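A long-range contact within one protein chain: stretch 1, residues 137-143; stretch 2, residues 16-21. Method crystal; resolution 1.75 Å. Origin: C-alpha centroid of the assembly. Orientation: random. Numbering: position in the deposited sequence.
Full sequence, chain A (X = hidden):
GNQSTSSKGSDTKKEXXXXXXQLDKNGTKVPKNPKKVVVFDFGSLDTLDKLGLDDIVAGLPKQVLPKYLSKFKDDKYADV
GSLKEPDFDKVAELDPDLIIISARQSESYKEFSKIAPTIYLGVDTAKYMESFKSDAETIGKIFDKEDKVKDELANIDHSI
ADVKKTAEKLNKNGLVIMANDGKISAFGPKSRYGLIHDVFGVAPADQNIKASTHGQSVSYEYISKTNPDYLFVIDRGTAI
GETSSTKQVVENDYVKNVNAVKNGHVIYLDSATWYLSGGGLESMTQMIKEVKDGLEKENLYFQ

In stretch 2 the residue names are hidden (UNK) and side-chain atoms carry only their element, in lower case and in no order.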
# COMPACT_ATOMS: atom_id res chain seq x y z
N GLU A 137 12.38 -3.99 -8.29
CA GLU A 137 13.46 -4.35 -9.20
C GLU A 137 13.13 -4.05 -10.66
O GLU A 137 14.02 -3.71 -11.46
CB GLU A 137 13.85 -5.81 -9.03
CG GLU A 137 14.50 -6.07 -7.69
CD GLU A 137 14.75 -7.53 -7.41
OE1 GLU A 137 14.14 -8.38 -8.09
OE2 GLU A 137 15.55 -7.82 -6.50
N THR A 138 11.85 -4.19 -11.00
CA THR A 138 11.38 -3.88 -12.36
C THR A 138 11.57 -2.40 -12.65
O THR A 138 12.07 -2.01 -13.71
CB THR A 138 9.90 -4.31 -12.56
OG1 THR A 138 9.85 -5.73 -12.76
CG2 THR A 138 9.27 -3.61 -13.77
N ILE A 139 11.17 -1.56 -11.70
CA ILE A 139 11.39 -0.13 -11.84
C ILE A 139 12.88 0.19 -11.96
O ILE A 139 13.31 0.97 -12.82
CB ILE A 139 10.71 0.65 -10.70
CG1 ILE A 139 9.19 0.52 -10.84
CG2 ILE A 139 11.12 2.11 -10.73
CD1 ILE A 139 8.39 1.16 -9.71
N GLY A 140 13.69 -0.45 -11.13
CA GLY A 140 15.14 -0.30 -11.24
C GLY A 140 15.68 -0.61 -12.62
O GLY A 140 16.53 0.12 -13.16
N LYS A 141 15.19 -1.70 -13.21
CA LYS A 141 15.68 -2.11 -14.53
C LYS A 141 15.26 -1.14 -15.61
O LYS A 141 16.07 -0.80 -16.50
CB LYS A 141 15.19 -3.52 -14.87
CG LYS A 141 15.94 -4.64 -14.14
CD LYS A 141 15.17 -5.95 -14.24
CE LYS A 141 15.91 -7.10 -13.55
NZ LYS A 141 16.24 -6.81 -12.12
N ILE A 142 14.01 -0.68 -15.56
CA ILE A 142 13.50 0.24 -16.58
C ILE A 142 14.26 1.57 -16.60
O ILE A 142 14.55 2.12 -17.67
CB ILE A 142 11.98 0.51 -16.40
CG1 ILE A 142 11.19 -0.76 -16.72
CG2 ILE A 142 11.54 1.67 -17.29
CD1 ILE A 142 9.78 -0.79 -16.13
N PHE A 143 14.59 2.08 -15.42
CA PHE A 143 15.23 3.40 -15.29
C PHE A 143 16.71 3.40 -14.96
O PHE A 143 17.27 4.43 -14.57
CB PHE A 143 14.46 4.23 -14.26
CG PHE A 143 13.03 4.45 -14.62
CD1 PHE A 143 12.67 5.53 -15.43
CD2 PHE A 143 12.03 3.59 -14.17
CE1 PHE A 143 11.34 5.74 -15.78
CE2 PHE A 143 10.70 3.80 -14.52
CZ PHE A 143 10.36 4.87 -15.33
N UNK A 16 14.87 -1.10 -25.86
CA UNK A 16 13.70 -1.67 -25.18
C UNK A 16 14.12 -2.61 -24.07
O UNK A 16 15.21 -3.18 -24.12
o UNK A 16 11.63 0.52 -27.43
n UNK A 16 10.29 -1.13 -26.71
c UNK A 16 11.43 -0.67 -27.20
c UNK A 16 12.85 -2.46 -26.18
c UNK A 16 12.51 -1.70 -27.44
N UNK A 17 13.27 -2.77 -23.07
CA UNK A 17 13.49 -3.77 -22.04
C UNK A 17 12.21 -4.60 -21.90
O UNK A 17 11.09 -4.07 -21.98
c UNK A 17 13.01 -2.00 -20.29
c UNK A 17 14.97 -3.86 -18.49
c UNK A 17 13.97 -4.18 -19.59
c UNK A 17 13.93 -3.13 -20.70
N UNK A 18 12.39 -5.91 -21.73
CA UNK A 18 11.27 -6.84 -21.56
C UNK A 18 10.89 -6.95 -20.09
O UNK A 18 11.71 -7.33 -19.27
c UNK A 18 11.63 -8.24 -22.13
o UNK A 18 11.88 -8.14 -23.53
c UNK A 18 10.50 -9.24 -21.90
N UNK A 19 9.64 -6.60 -19.78
CA UNK A 19 9.17 -6.55 -18.40
C UNK A 19 8.11 -7.63 -18.16
O UNK A 19 6.98 -7.50 -18.61
c UNK A 19 7.93 -5.11 -16.68
c UNK A 19 8.56 -5.15 -18.10
c UNK A 19 9.62 -4.07 -18.26
N UNK A 20 8.48 -8.70 -17.47
CA UNK A 20 7.47 -9.66 -17.01
C UNK A 20 6.68 -9.04 -15.86
O UNK A 20 7.25 -8.46 -14.93
c UNK A 20 9.27 -13.12 -17.38
c UNK A 20 9.54 -13.97 -18.64
c UNK A 20 8.13 -10.98 -16.58
n UNK A 20 10.64 -14.97 -18.42
c UNK A 20 8.67 -11.78 -17.78
N UNK A 21 5.36 -9.16 -15.93
CA UNK A 21 4.51 -8.66 -14.85
C UNK A 21 3.27 -9.54 -14.75
O UNK A 21 3.05 -10.39 -15.61
c UNK A 21 3.32 -6.94 -16.30
n UNK A 21 3.85 -6.83 -17.56
n UNK A 21 1.73 -6.58 -17.77
c UNK A 21 1.98 -6.77 -16.44
c UNK A 21 2.88 -6.61 -18.43
c UNK A 21 4.15 -7.19 -15.08
O HOH W 1 7.43 -6.64 -13.04

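Position 16 opens the strand. Its side chain has three carbons, and the third carries one oxygen and one nitrogen. It lies out of reach of stretch 1 and is exposed. Two carbons leading to a terminal amide make this Gln 16.

Position 17 has four side-chain carbons and no other element. The chain forks at the first carbon, and one arm is two carbons long. The end of the longer arm packs on Lys 141, and the shorter arm lies near Ile 142. This is Ile 17. Its CA-to-CB bond points toward the helix, and both chi angles are t. CD1 lies 3.6 Å from CB of Lys 141, and CG2 lies 4.2 Å from CG1 of Ile 142. The side chain therefore meets two successive residues of the helix.

Position 18 has one carbon that carries one oxygen and one carbon. The side chain is out of reach of stretch 1, as expected on a strand, where successive side chains alternate in direction. A hydroxyl and a methyl on the same carbon identify Thr 18.

Position 19 has three carbons: one that carries the other two. One end carbon packs on Thr 138 and the other on Ile 142. This short, symmetric fork is Val 19. It points toward the helix and is buried. CG1 is 3.5 Å from CG2 of Thr 138, and CG2 is 3.9 Å from CD1 of Ile 142. The two methyls thus reach different helix residues, one turn apart.

Position 20 has four carbons in a row ending in a nitrogen. The side chain makes no close contact with stretch 1, but the backbone O is linked to Thr 138 through water 1. The unbranched chain with a terminal amine is Lys 20. Its CA-to-CB bond points sideways and its end leads away, so the amine takes no part in the contact. Lys 20 O accepts a hydrogen bond from water 1, with 2.6 Å between Lys 20 O and the water oxygen. The same water is hydrogen-bonded to Thr 138, at 2.6 Å from OG1. The direct separation of Thr 138 OG1 and Lys 20 O is 4.3 Å, so the water bridges the gap.

Position 21 has one carbon followed by a five-membered ring of three carbons and two nitrogens. CA-to-CB points toward the helix, but the ring leads away and does not touch stretch 1. An imidazole makes this His 21. ND1 donates a weak hydrogen bond to Val 19 O, at 3.4 Å from ND1 to O.

The helix and the strand run nearly antiparallel, at 173°, and their axes come within 9.6 Å. Thr 138 faces Val 19, with 7.0 Å between their CA atoms. Ile 142 faces Ile 17, with 6.8 Å between CA atoms. A step of four along the helix thus matches a step of two along the strand. No direct hydrogen bond crosses between the stretches. The contact is mainly carbon packing of Ile 17 and Val 19 against Thr 138, Lys 141 and Ile 142. Lys 141 contributes its CB, while its end leads away. Water 1 adds a polar link beside this packing.

Stretch 2 16-21: QITVKH
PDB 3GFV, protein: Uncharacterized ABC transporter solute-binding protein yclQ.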